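Local coordinates for protein CpuTA1 (Curtobacterium pusillum, PDB 5K3W) that binds pyridoxal-5'-phosphate as a dimeric member of the class IV aminotransferase family, at residues A[55-60]-A[74-79]; A[81-86]-A[171-176]; A[205-210]-A[229-234]; A[233-238]-A[267-272]. All coordinates share one frame; numbering follows the deposited sequence.

Interaction 1 of 4, residues A[55-60]-A[74-79]; sequences VFETIA and GRLAHS. With PLP (pyridoxal-5'-phosphate), chain C.
E57 on the strand and R75 on the helix meet in a side-on salt bridge, one carboxylate oxygen to each of two nitrogens. R75 NE gives a nearly straight bond to E57 OE2 (2.9 Å, 177°), in the guanidinium plane. R75 NH2 reaches E57 OE1 at 2.8 Å, tilted somewhat from that plane. Both oxygens use their syn lone pairs, and the carboxylate and guanidinium planes are 24° from each other, nearly coplanar. A bend in the arginine chain (chi3 65°) turns the guanidinium toward E57 and the phosphate, where NH1 and NH2 of R75 each bond PLP O3P, NH2 at 2.9 Å. Water adds a second polar link: one molecule joins E57 OE2 (2.6 Å), F56 O and S79 OG. The apolar part lies toward the start of the strand. V55 CG1 packs on S79 CB at 3.6 Å, V55 CG2 meets L76 CD1 at 4.0 Å, and E57 CG slides past L76 CB. Strand and helix run nearly antiparallel, a packing of helix 69-82 against the sheet. H72 ND1 also bonds E57 OE1. The glutamate is thus a second-shell residue: it fixes the rotation of the guanidinium and would offset its charge, while NH1 and NH2 turn toward the phosphate.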
loop_
_atom_site.group_PDB
_atom_site.type_symbol
_atom_site.label_atom_id
_atom_site.label_comp_id
_atom_site.label_asym_id
_atom_site.label_seq_id
_atom_site.Cartn_x
_atom_site.Cartn_y
_atom_site.Cartn_z
ATOM N N VAL A 55 -9.540 -0.619 -0.886
ATOM C CA VAL A 55 -9.590 -0.561 -2.339
ATOM C C VAL A 55 -10.174 0.784 -2.768
ATOM O O VAL A 55 -10.761 1.517 -1.971
ATOM C CB VAL A 55 -10.393 -1.746 -2.922
ATOM C CG1 VAL A 55 -9.686 -3.057 -2.607
ATOM C CG2 VAL A 55 -11.793 -1.762 -2.356
ATOM N N PHE A 56 -9.989 1.121 -4.041
ATOM C CA PHE A 56 -10.507 2.393 -4.520
ATOM C C PHE A 56 -10.834 2.295 -5.999
ATOM O O PHE A 56 -10.368 1.394 -6.697
ATOM C CB PHE A 56 -9.515 3.541 -4.285
ATOM C CG PHE A 56 -8.408 3.595 -5.294
ATOM C CD1 PHE A 56 -7.292 2.768 -5.159
ATOM C CD2 PHE A 56 -8.489 4.463 -6.391
ATOM C CE1 PHE A 56 -6.268 2.799 -6.089
ATOM C CE2 PHE A 56 -7.463 4.516 -7.328
ATOM C CZ PHE A 56 -6.341 3.685 -7.178
ATOM N N GLU A 57 -11.638 3.251 -6.466
ATOM C CA GLU A 57 -11.913 3.461 -7.885
ATOM C C GLU A 57 -11.854 4.951 -8.187
ATOM O O GLU A 57 -12.264 5.777 -7.362
ATOM C CB GLU A 57 -13.302 2.927 -8.291
ATOM C CG GLU A 57 -13.387 1.427 -8.409
ATOM C CD GLU A 57 -12.651 0.921 -9.615
ATOM O OE1 GLU A 57 -12.505 1.681 -10.602
ATOM O OE2 GLU A 57 -12.213 -0.246 -9.574
ATOM N N THR A 58 -11.366 5.292 -9.373
ATOM C CA THR A 58 -11.392 6.666 -9.858
ATOM C C THR A 58 -12.176 6.698 -11.162
ATOM O O THR A 58 -11.882 5.921 -12.075
ATOM C CB THR A 58 -9.982 7.214 -10.072
ATOM O OG1 THR A 58 -9.240 7.077 -8.855
ATOM C CG2 THR A 58 -10.056 8.675 -10.415
ATOM N N ILE A 59 -13.161 7.598 -11.244
ATOM C CA ILE A 59 -14.146 7.608 -12.322
ATOM C C ILE A 59 -14.241 9.005 -12.919
ATOM O O ILE A 59 -14.561 9.966 -12.211
ATOM C CB ILE A 59 -15.521 7.155 -11.824
ATOM C CG1 ILE A 59 -15.400 5.827 -11.057
ATOM C CG2 ILE A 59 -16.493 7.079 -12.994
ATOM C CD1 ILE A 59 -16.663 5.439 -10.232
ATOM N N ALA A 60 -13.995 9.118 -14.223
ATOM C CA ALA A 60 -14.183 10.395 -14.899
ATOM C C ALA A 60 -15.664 10.766 -14.947
ATOM O O ALA A 60 -16.537 9.916 -15.171
ATOM C CB ALA A 60 -13.607 10.343 -16.315
ATOM N N GLY A 74 -18.360 -2.722 -10.617
ATOM C CA GLY A 74 -18.043 -4.137 -10.674
ATOM C C GLY A 74 -16.617 -4.408 -10.251
ATOM O O GLY A 74 -16.352 -5.358 -9.504
ATOM N N ARG A 75 -15.679 -3.557 -10.699
ATOM C CA ARG A 75 -14.274 -3.756 -10.379
ATOM C C ARG A 75 -13.973 -3.378 -8.939
ATOM O O ARG A 75 -13.102 -3.990 -8.314
ATOM C CB ARG A 75 -13.383 -2.971 -11.346
ATOM C CG ARG A 75 -11.910 -3.338 -11.242
ATOM C CD ARG A 75 -11.052 -2.590 -12.257
ATOM N NE ARG A 75 -11.037 -1.148 -12.030
ATOM C CZ ARG A 75 -10.536 -0.254 -12.883
ATOM N NH1 ARG A 75 -10.003 -0.645 -14.034
ATOM N NH2 ARG A 75 -10.563 1.038 -12.582
ATOM N N LEU A 76 -14.692 -2.405 -8.381
ATOM C CA LEU A 76 -14.577 -2.158 -6.948
ATOM C C LEU A 76 -14.845 -3.437 -6.167
ATOM O O LEU A 76 -14.091 -3.794 -5.249
ATOM C CB LEU A 76 -15.550 -1.062 -6.528
ATOM C CG LEU A 76 -15.524 -0.626 -5.068
ATOM C CD1 LEU A 76 -14.280 0.258 -4.755
ATOM C CD2 LEU A 76 -16.827 0.092 -4.759
ATOM N N ALA A 77 -15.913 -4.152 -6.550
ATOM C CA ALA A 77 -16.292 -5.393 -5.880
ATOM C C ALA A 77 -15.226 -6.454 -6.063
ATOM O O ALA A 77 -14.894 -7.185 -5.120
ATOM C CB ALA A 77 -17.636 -5.903 -6.423
ATOM N N HIS A 78 -14.692 -6.560 -7.282
ATOM C CA HIS A 78 -13.651 -7.540 -7.564
ATOM C C HIS A 78 -12.383 -7.269 -6.750
ATOM O O HIS A 78 -11.780 -8.198 -6.205
ATOM C CB HIS A 78 -13.349 -7.532 -9.059
ATOM C CG HIS A 78 -12.255 -8.468 -9.446
ATOM N ND1 HIS A 78 -12.392 -9.838 -9.379
ATOM C CD2 HIS A 78 -10.994 -8.236 -9.881
ATOM C CE1 HIS A 78 -11.267 -10.410 -9.767
ATOM N NE2 HIS A 78 -10.400 -9.460 -10.077
ATOM N N SER A 79 -11.954 -6.000 -6.672
ATOM C CA SER A 79 -10.818 -5.647 -5.824
ATOM C C SER A 79 -11.128 -5.951 -4.372
ATOM O O SER A 79 -10.307 -6.544 -3.663
ATOM C CB SER A 79 -10.451 -4.175 -5.990
ATOM O OG SER A 79 -10.161 -3.866 -7.346
HETATM N N1 PLP C . -3.640 -0.039 -13.850
HETATM C C2 PLP C . -3.696 0.438 -12.573
HETATM C C2A PLP C . -2.715 -0.050 -11.524
HETATM C C3 PLP C . -4.667 1.363 -12.238
HETATM O O3 PLP C . -4.700 1.820 -10.912
HETATM C C4 PLP C . -5.567 1.788 -13.184
HETATM C C4A PLP C . -6.631 2.813 -12.895
HETATM C C5 PLP C . -5.510 1.317 -14.460
HETATM C C6 PLP C . -4.536 0.388 -14.786
HETATM C C5A PLP C . -6.502 1.821 -15.504
HETATM O O4P PLP C . -7.849 1.588 -15.136
HETATM P P PLP C . -9.007 2.566 -15.632
HETATM O O1P PLP C . -8.935 2.760 -17.130
HETATM O O2P PLP C . -8.924 3.905 -14.941
HETATM O O3P PLP C . -10.346 1.947 -15.324
HETATM O O HOH W 1 -11.285 -1.286 -7.438
#

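Interaction 2 of 4, residues A[81-86]-A[171-176]; sequences ALLDLP and AGAKSL. With PLP (pyridoxal-5'-phosphate), chain C.
Next to the packing of L82 and L83 on A173, D84 OD2 is gripped by two arginines of the second subunit, R186 through NE and R190 through NH1, so the turn that carries this contact is also part of the dimer interface. D84 has positive phi and is the C-prime residue of a Schellman motif: D84 N bonds A81 O at 3.0 Å, and L85 N turns back to A80 O. The two leucines just before it supply the contact, which is made by hydrocarbon from the helix side. L82 CD1 reaches A173 CB at 3.8 Å and comes equally near G172 O (3.8 Å), with CG anti to the carbonyl carbon (chi1 -68°) and the chain extended toward 171-173. From the other residue, L83 CD1 touches A173 CB at 3.6 Å, so both leucine tips meet this one methyl, from directions roughly at right angles. L83 CD2 makes a looser approach to S175 CB, 4.3 Å away. K174, whose side chain leaves in the other direction, belongs to the cofactor pocket. The contact therefore joins the C-terminal end of helix 69-82 to the loop before helix 179-190, beside strand 54-62: L83 also rests on V55, and K174 is bonded through its backbone to F56.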
loop_
_atom_site.group_PDB
_atom_site.type_symbol
_atom_site.label_atom_id
_atom_site.label_comp_id
_atom_site.label_asym_id
_atom_site.label_seq_id
_atom_site.Cartn_x
_atom_site.Cartn_y
_atom_site.Cartn_z
ATOM N N ALA A 81 -13.056 -8.225 -3.220
ATOM C CA ALA A 81 -13.024 -9.672 -3.009
ATOM C C ALA A 81 -11.593 -10.185 -2.919
ATOM O O ALA A 81 -11.291 -11.048 -2.087
ATOM C CB ALA A 81 -13.792 -10.396 -4.129
ATOM N N LEU A 82 -10.699 -9.667 -3.765
ATOM C CA LEU A 82 -9.298 -10.062 -3.667
ATOM C C LEU A 82 -8.710 -9.757 -2.289
ATOM O O LEU A 82 -7.824 -10.486 -1.825
ATOM C CB LEU A 82 -8.474 -9.378 -4.758
ATOM C CG LEU A 82 -8.737 -9.820 -6.205
ATOM C CD1 LEU A 82 -7.890 -9.017 -7.170
ATOM C CD2 LEU A 82 -8.490 -11.309 -6.403
ATOM N N LEU A 83 -9.166 -8.690 -1.629
ATOM C CA LEU A 83 -8.667 -8.326 -0.307
ATOM C C LEU A 83 -9.510 -8.906 0.831
ATOM O O LEU A 83 -9.355 -8.487 1.987
ATOM C CB LEU A 83 -8.587 -6.797 -0.173
ATOM C CG LEU A 83 -7.287 -6.128 -0.636
ATOM C CD1 LEU A 83 -7.185 -6.159 -2.140
ATOM C CD2 LEU A 83 -7.146 -4.696 -0.108
ATOM N N ASP A 84 -10.389 -9.862 0.534
ATOM C CA ASP A 84 -11.269 -10.455 1.542
ATOM C C ASP A 84 -12.094 -9.388 2.258
ATOM O O ASP A 84 -12.407 -9.520 3.444
ATOM C CB ASP A 84 -10.489 -11.289 2.566
ATOM C CG ASP A 84 -9.620 -12.352 1.927
ATOM O OD1 ASP A 84 -10.117 -13.104 1.064
ATOM O OD2 ASP A 84 -8.424 -12.433 2.288
ATOM N N LEU A 85 -12.441 -8.321 1.562
ATOM C CA LEU A 85 -13.400 -7.402 2.152
ATOM C C LEU A 85 -14.822 -7.864 1.861
ATOM O O LEU A 85 -15.062 -8.663 0.944
ATOM C CB LEU A 85 -13.178 -5.991 1.607
ATOM C CG LEU A 85 -11.883 -5.306 2.054
ATOM C CD1 LEU A 85 -11.503 -4.182 1.091
ATOM C CD2 LEU A 85 -12.017 -4.776 3.480
ATOM N N PRO A 86 -15.794 -7.402 2.637
ATOM C CA PRO A 86 -17.190 -7.719 2.319
ATOM C C PRO A 86 -17.603 -7.062 1.013
ATOM O O PRO A 86 -17.000 -6.097 0.539
ATOM C CB PRO A 86 -17.975 -7.143 3.503
ATOM C CG PRO A 86 -16.935 -6.847 4.565
ATOM C CD PRO A 86 -15.674 -6.550 3.830
ATOM N N ALA A 171 -2.139 -9.099 -6.547
ATOM C CA ALA A 171 -1.903 -8.627 -7.904
ATOM C C ALA A 171 -3.222 -8.524 -8.655
ATOM O O ALA A 171 -4.050 -9.440 -8.617
ATOM C CB ALA A 171 -0.941 -9.554 -8.647
ATOM N N GLY A 172 -3.413 -7.399 -9.334
ATOM C CA GLY A 172 -4.641 -7.138 -10.039
ATOM C C GLY A 172 -5.732 -6.532 -9.195
ATOM O O GLY A 172 -6.867 -6.399 -9.678
ATOM N N ALA A 173 -5.436 -6.186 -7.943
ATOM C CA ALA A 173 -6.365 -5.431 -7.113
ATOM C C ALA A 173 -6.043 -3.937 -7.184
ATOM O O ALA A 173 -4.877 -3.539 -7.232
ATOM C CB ALA A 173 -6.307 -5.924 -5.665
ATOM N N LYS A 174 -7.089 -3.109 -7.201
ATOM C CA LYS A 174 -6.925 -1.653 -7.162
ATOM C C LYS A 174 -6.960 -1.226 -5.701
ATOM O O LYS A 174 -7.993 -0.816 -5.159
ATOM C CB LYS A 174 -8.018 -0.982 -7.973
ATOM C CG LYS A 174 -7.638 0.320 -8.621
ATOM C CD LYS A 174 -8.797 0.793 -9.489
ATOM C CE LYS A 174 -8.583 2.209 -9.963
ATOM N NZ LYS A 174 -7.237 2.309 -10.504
ATOM N N SER A 175 -5.813 -1.366 -5.035
ATOM C CA SER A 175 -5.759 -1.197 -3.591
ATOM C C SER A 175 -5.224 0.184 -3.242
ATOM O O SER A 175 -4.776 0.948 -4.109
ATOM C CB SER A 175 -4.905 -2.286 -2.927
ATOM O OG SER A 175 -3.511 -1.988 -2.969
ATOM N N LEU A 176 -5.304 0.503 -1.942
ATOM C CA LEU A 176 -4.764 1.744 -1.414
ATOM C C LEU A 176 -3.268 1.673 -1.208
ATOM O O LEU A 176 -2.654 2.711 -0.965
ATOM C CB LEU A 176 -5.436 2.108 -0.093
ATOM C CG LEU A 176 -6.953 2.280 -0.193
ATOM C CD1 LEU A 176 -7.569 2.437 1.182
ATOM C CD2 LEU A 176 -7.301 3.476 -1.091
HETATM N N1 PLP C . -3.640 -0.039 -13.850
HETATM C C2 PLP C . -3.696 0.438 -12.573
HETATM C C2A PLP C . -2.715 -0.050 -11.524
HETATM C C3 PLP C . -4.667 1.363 -12.238
HETATM O O3 PLP C . -4.700 1.820 -10.912
HETATM C C4 PLP C . -5.567 1.788 -13.184
HETATM C C4A PLP C . -6.631 2.813 -12.895
HETATM C C5 PLP C . -5.510 1.317 -14.460
HETATM C C6 PLP C . -4.536 0.388 -14.786
HETATM C C5A PLP C . -6.502 1.821 -15.504
HETATM O O4P PLP C . -7.849 1.588 -15.136
HETATM P P PLP C . -9.007 2.566 -15.632
HETATM O O1P PLP C . -8.935 2.760 -17.130
HETATM O O2P PLP C . -8.924 3.905 -14.941
HETATM O O3P PLP C . -10.346 1.947 -15.324
#

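Interaction 3 of 4, residues A[205-210]-A[229-234]; sequences ALEGPT and GILAGT. With PLP (pyridoxal-5'-phosphate), chain C.
I230 packs against L206 and E207, just after G229, which has positive phi. Its CG2 meets L206 CB at 3.9 Å, its CD1 reaches L206 O, and its CB lies against the glutamate carboxylate, 3.4 Å from E207 OE1. L231 then supplies the polar link: its N-H points to E207 OE1 (3.0 Å, 165°), arriving on the syn side and 24° out of the carboxylate plane. The same oxygen stands 3.0 Å from PLP N1, consistent with the acidic partner of the pyridine nitrogen seen in fold-type IV proteins. The backbone of L231 thus holds one oxygen of E207 beside the cofactor. Its side chain does a second job, for CD2 sits over the face of the pyridine ring, 3.2 Å from PLP C3. A232 O accepts a bond from R75 NH1. G233 is the N-cap of helix 234-245, and T234 opens that helix by bonding PLP O3P with N (3.0 Å) and with OG1 (2.7 Å).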
loop_
_atom_site.group_PDB
_atom_site.type_symbol
_atom_site.label_atom_id
_atom_site.label_comp_id
_atom_site.label_asym_id
_atom_site.label_seq_id
_atom_site.Cartn_x
_atom_site.Cartn_y
_atom_site.Cartn_z
ATOM N N ALA A 205 5.361 -7.484 -20.681
ATOM C CA ALA A 205 4.732 -6.190 -20.482
ATOM C C ALA A 205 3.472 -6.369 -19.654
ATOM O O ALA A 205 2.656 -7.248 -19.939
ATOM C CB ALA A 205 4.402 -5.545 -21.831
ATOM N N LEU A 206 3.326 -5.548 -18.610
ATOM C CA LEU A 206 2.191 -5.673 -17.704
ATOM C C LEU A 206 1.226 -4.503 -17.830
ATOM O O LEU A 206 0.188 -4.616 -18.484
ATOM C CB LEU A 206 2.669 -5.791 -16.258
ATOM C CG LEU A 206 3.435 -7.062 -15.872
ATOM C CD1 LEU A 206 3.823 -6.992 -14.408
ATOM C CD2 LEU A 206 2.620 -8.336 -16.153
ATOM N N GLU A 207 1.545 -3.388 -17.194
ATOM C CA GLU A 207 0.656 -2.233 -17.118
ATOM C C GLU A 207 1.476 -1.062 -16.587
ATOM O O GLU A 207 2.658 -1.203 -16.257
ATOM C CB GLU A 207 -0.559 -2.509 -16.222
ATOM C CG GLU A 207 -0.309 -2.375 -14.702
ATOM C CD GLU A 207 -1.456 -2.959 -13.851
ATOM O OE1 GLU A 207 -2.631 -2.833 -14.273
ATOM O OE2 GLU A 207 -1.186 -3.559 -12.773
ATOM N N GLY A 208 0.843 0.097 -16.517
ATOM C CA GLY A 208 1.417 1.232 -15.845
ATOM C C GLY A 208 0.982 1.253 -14.396
ATOM O O GLY A 208 0.043 0.562 -13.997
ATOM N N PRO A 209 1.671 2.031 -13.569
ATOM C CA PRO A 209 1.260 2.124 -12.165
ATOM C C PRO A 209 -0.140 2.677 -12.001
ATOM O O PRO A 209 -0.748 2.484 -10.940
ATOM C CB PRO A 209 2.313 3.056 -11.549
ATOM C CG PRO A 209 2.847 3.819 -12.695
ATOM C CD PRO A 209 2.823 2.888 -13.870
ATOM N N THR A 210 -0.677 3.362 -13.017
ATOM C CA THR A 210 -2.043 3.869 -12.920
ATOM C C THR A 210 -2.840 3.687 -14.203
ATOM O O THR A 210 -3.874 4.341 -14.360
ATOM C CB THR A 210 -2.060 5.361 -12.578
ATOM O OG1 THR A 210 -1.277 6.075 -13.549
ATOM C CG2 THR A 210 -1.502 5.600 -11.185
ATOM N N GLY A 229 -2.029 -10.519 -13.410
ATOM C CA GLY A 229 -1.851 -9.740 -12.197
ATOM C C GLY A 229 -1.906 -8.244 -12.429
ATOM O O GLY A 229 -1.127 -7.501 -11.825
ATOM N N ILE A 230 -2.827 -7.791 -13.285
ATOM C CA ILE A 230 -3.008 -6.396 -13.655
ATOM C C ILE A 230 -4.501 -6.094 -13.599
ATOM O O ILE A 230 -5.339 -6.997 -13.528
ATOM C CB ILE A 230 -2.470 -6.090 -15.070
ATOM C CG1 ILE A 230 -3.368 -6.759 -16.119
ATOM C CG2 ILE A 230 -1.035 -6.565 -15.215
ATOM C CD1 ILE A 230 -3.009 -6.449 -17.545
ATOM N N LEU A 231 -4.831 -4.807 -13.678
ATOM C CA LEU A 231 -6.225 -4.393 -13.725
ATOM C C LEU A 231 -6.793 -4.575 -15.125
ATOM O O LEU A 231 -6.096 -4.382 -16.122
ATOM C CB LEU A 231 -6.372 -2.929 -13.306
ATOM C CG LEU A 231 -6.549 -2.608 -11.821
ATOM C CD1 LEU A 231 -5.408 -3.115 -10.986
ATOM C CD2 LEU A 231 -6.646 -1.121 -11.671
ATOM N N ALA A 232 -8.060 -4.974 -15.194
ATOM C CA ALA A 232 -8.827 -4.853 -16.427
ATOM C C ALA A 232 -9.314 -3.419 -16.474
ATOM O O ALA A 232 -10.145 -3.018 -15.657
ATOM C CB ALA A 232 -9.998 -5.833 -16.461
ATOM N N GLY A 233 -8.756 -2.625 -17.384
ATOM C CA GLY A 233 -9.050 -1.204 -17.390
ATOM C C GLY A 233 -10.401 -0.911 -18.023
ATOM O O GLY A 233 -10.753 -1.441 -19.077
ATOM N N THR A 234 -11.170 -0.052 -17.361
ATOM C CA THR A 234 -12.386 0.411 -18.011
ATOM C C THR A 234 -12.057 1.224 -19.261
ATOM O O THR A 234 -12.767 1.118 -20.265
ATOM C CB THR A 234 -13.264 1.199 -17.030
ATOM O OG1 THR A 234 -12.632 2.426 -16.648
ATOM C CG2 THR A 234 -13.544 0.377 -15.788
HETATM N N1 PLP C . -3.640 -0.039 -13.850
HETATM C C2 PLP C . -3.696 0.438 -12.573
HETATM C C2A PLP C . -2.715 -0.050 -11.524
HETATM C C3 PLP C . -4.667 1.363 -12.238
HETATM O O3 PLP C . -4.700 1.820 -10.912
HETATM C C4 PLP C . -5.567 1.788 -13.184
HETATM C C4A PLP C . -6.631 2.813 -12.895
HETATM C C5 PLP C . -5.510 1.317 -14.460
HETATM C C6 PLP C . -4.536 0.388 -14.786
HETATM C C5A PLP C . -6.502 1.821 -15.504
HETATM O O4P PLP C . -7.849 1.588 -15.136
HETATM P P PLP C . -9.007 2.566 -15.632
HETATM O O1P PLP C . -8.935 2.760 -17.130
HETATM O O2P PLP C . -8.924 3.905 -14.941
HETATM O O3P PLP C . -10.346 1.947 -15.324
#

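Interaction 4 of 4, residues A[233-238]-A[267-272]; sequences GTTQAA and WLVSSV. With PLP (pyridoxal-5'-phosphate), chain C.
T235 leans across the end of the strand, its side chain dividing between V269, S270 and the phosphate of PLP. CB comes first, 3.2 Å from PLP O1P. Beyond it the chain forks. OG1, anti to the carbonyl carbon (chi1 -49°), lies beside its own backbone nitrogen, and the two act together: OG1 gives a 2.7 Å bond to PLP O1P and T235 N a 3.0 Å bond to that same oxygen. OG1 also rests on the S270–S271 peptide, with S270 C at 2.9 Å, but its angles to S270 O and S271 N are poor for bonding. On the other branch, T235 CG2 meets V269 CB at 3.7 Å and lies as near to S270 O. This is a phosphate cup at the N-terminal end of helix 234-245, the common anchoring in PLP proteins of this fold; the helix dipole would reinforce it. S271, just after strand 265-270, closes another side of the cup: S271 N bonds PLP O2P at 2.9 Å, and S271 OG bonds PLP O2P at 2.7 Å. Farther from the phosphate, V269 CG2 packs against the first turn of the helix, 3.7 Å from Q236 N. Q236 carries its amide away from the strand to Y252 OH, and L300 of helix 290-307 lies against T235.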
loop_
_atom_site.group_PDB
_atom_site.type_symbol
_atom_site.label_atom_id
_atom_site.label_comp_id
_atom_site.label_asym_id
_atom_site.label_seq_id
_atom_site.Cartn_x
_atom_site.Cartn_y
_atom_site.Cartn_z
ATOM N N GLY A 233 -8.756 -2.625 -17.384
ATOM C CA GLY A 233 -9.050 -1.204 -17.390
ATOM C C GLY A 233 -10.401 -0.911 -18.023
ATOM O O GLY A 233 -10.753 -1.441 -19.077
ATOM N N THR A 234 -11.170 -0.052 -17.361
ATOM C CA THR A 234 -12.386 0.411 -18.011
ATOM C C THR A 234 -12.057 1.224 -19.261
ATOM O O THR A 234 -12.767 1.118 -20.265
ATOM C CB THR A 234 -13.264 1.199 -17.030
ATOM O OG1 THR A 234 -12.632 2.426 -16.648
ATOM C CG2 THR A 234 -13.544 0.377 -15.788
ATOM N N THR A 235 -10.957 1.986 -19.253
ATOM C CA THR A 235 -10.613 2.779 -20.435
ATOM C C THR A 235 -10.138 1.897 -21.584
ATOM O O THR A 235 -10.534 2.104 -22.738
ATOM C CB THR A 235 -9.545 3.818 -20.083
ATOM O OG1 THR A 235 -9.943 4.519 -18.904
ATOM C CG2 THR A 235 -9.368 4.825 -21.218
ATOM N N GLN A 236 -9.302 0.899 -21.285
ATOM C CA GLN A 236 -8.838 -0.037 -22.305
ATOM C C GLN A 236 -10.004 -0.708 -23.028
ATOM O O GLN A 236 -9.978 -0.864 -24.259
ATOM C CB GLN A 236 -7.920 -1.083 -21.664
ATOM C CG GLN A 236 -7.517 -2.209 -22.585
ATOM C CD GLN A 236 -8.540 -3.344 -22.602
ATOM O OE1 GLN A 236 -8.908 -3.880 -21.556
ATOM N NE2 GLN A 236 -9.008 -3.704 -23.794
ATOM N N ALA A 237 -11.029 -1.135 -22.287
ATOM C CA ALA A 237 -12.189 -1.708 -22.961
ATOM C C ALA A 237 -12.825 -0.689 -23.901
ATOM O O ALA A 237 -13.169 -1.019 -25.041
ATOM C CB ALA A 237 -13.207 -2.235 -21.947
ATOM N N ALA A 238 -12.970 0.564 -23.461
ATOM C CA ALA A 238 -13.539 1.549 -24.374
ATOM C C ALA A 238 -12.604 1.832 -25.542
ATOM O O ALA A 238 -13.070 2.196 -26.629
ATOM C CB ALA A 238 -13.874 2.842 -23.641
ATOM N N TRP A 267 0.051 3.520 -26.412
ATOM C CA TRP A 267 -0.683 4.423 -25.532
ATOM C C TRP A 267 -0.733 3.851 -24.122
ATOM O O TRP A 267 -0.787 2.634 -23.928
ATOM C CB TRP A 267 -2.137 4.665 -25.996
ATOM C CG TRP A 267 -2.288 5.238 -27.364
ATOM C CD1 TRP A 267 -2.514 6.546 -27.687
ATOM C CD2 TRP A 267 -2.248 4.518 -28.602
ATOM N NE1 TRP A 267 -2.622 6.682 -29.047
ATOM C CE2 TRP A 267 -2.465 5.452 -29.633
ATOM C CE3 TRP A 267 -2.066 3.170 -28.936
ATOM C CZ2 TRP A 267 -2.485 5.085 -30.984
ATOM C CZ3 TRP A 267 -2.098 2.805 -30.269
ATOM C CH2 TRP A 267 -2.301 3.759 -31.279
ATOM N N LEU A 268 -0.723 4.750 -23.141
ATOM C CA LEU A 268 -1.198 4.466 -21.792
ATOM C C LEU A 268 -2.605 5.033 -21.653
ATOM O O LEU A 268 -2.842 6.199 -21.987
ATOM C CB LEU A 268 -0.286 5.094 -20.739
ATOM C CG LEU A 268 1.116 4.519 -20.611
ATOM C CD1 LEU A 268 1.757 5.024 -19.338
ATOM C CD2 LEU A 268 1.071 3.001 -20.648
ATOM N N VAL A 269 -3.536 4.227 -21.156
ATOM C CA VAL A 269 -4.927 4.662 -21.029
ATOM C C VAL A 269 -5.400 4.461 -19.593
ATOM O O VAL A 269 -5.012 3.499 -18.922
ATOM C CB VAL A 269 -5.842 3.916 -22.028
ATOM C CG1 VAL A 269 -5.341 4.117 -23.446
ATOM C CG2 VAL A 269 -5.930 2.417 -21.683
ATOM N N SER A 270 -6.231 5.381 -19.120
ATOM C CA SER A 270 -6.783 5.336 -17.770
ATOM C C SER A 270 -7.943 6.323 -17.721
ATOM O O SER A 270 -8.113 7.145 -18.627
ATOM C CB SER A 270 -5.719 5.658 -16.713
ATOM O OG SER A 270 -5.248 6.983 -16.835
ATOM N N SER A 271 -8.734 6.245 -16.641
ATOM C CA SER A 271 -10.059 6.869 -16.644
ATOM C C SER A 271 -9.993 8.384 -16.786
ATOM O O SER A 271 -10.755 8.966 -17.566
ATOM C CB SER A 271 -10.834 6.511 -15.381
ATOM O OG SER A 271 -11.296 5.182 -15.435
ATOM N N VAL A 272 -9.117 9.048 -16.033
ATOM C CA VAL A 272 -9.123 10.512 -16.006
ATOM C C VAL A 272 -8.264 11.101 -17.115
ATOM O O VAL A 272 -8.688 12.020 -17.820
ATOM C CB VAL A 272 -8.678 11.027 -14.625
ATOM C CG1 VAL A 272 -8.515 12.538 -14.666
ATOM C CG2 VAL A 272 -9.705 10.659 -13.590
HETATM N N1 PLP C . -3.640 -0.039 -13.850
HETATM C C2 PLP C . -3.696 0.438 -12.573
HETATM C C2A PLP C . -2.715 -0.050 -11.524
HETATM C C3 PLP C . -4.667 1.363 -12.238
HETATM O O3 PLP C . -4.700 1.820 -10.912
HETATM C C4 PLP C . -5.567 1.788 -13.184
HETATM C C4A PLP C . -6.631 2.813 -12.895
HETATM C C5 PLP C . -5.510 1.317 -14.460
HETATM C C6 PLP C . -4.536 0.388 -14.786
HETATM C C5A PLP C . -6.502 1.821 -15.504
HETATM O O4P PLP C . -7.849 1.588 -15.136
HETATM P P PLP C . -9.007 2.566 -15.632
HETATM O O1P PLP C . -8.935 2.760 -17.130
HETATM O O2P PLP C . -8.924 3.905 -14.941
HETATM O O3P PLP C . -10.346 1.947 -15.324
#

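Interactions 1, 3 and 4 are buried and all take part in holding PLP. Interaction 2 is only partly buried and lies farther out, next to the second subunit; it touches the pocket through K174, on the side turned away from its leucine packing. Interactions 1 and 2 share helix 69-82: its middle carries charge and water, its end meets the loop through leucine side chains, and the K174 backbone bonds F56 and S79 to join them. Interactions 3 and 4 share G233 and T234, so one chain passes from the ring of the cofactor to its phosphate. Their means differ accordingly: a carboxylate and a leucine at the ring, hydroxyls and helix-end N-H groups at the phosphate. R75 of interaction 1 connects with both through the phosphate.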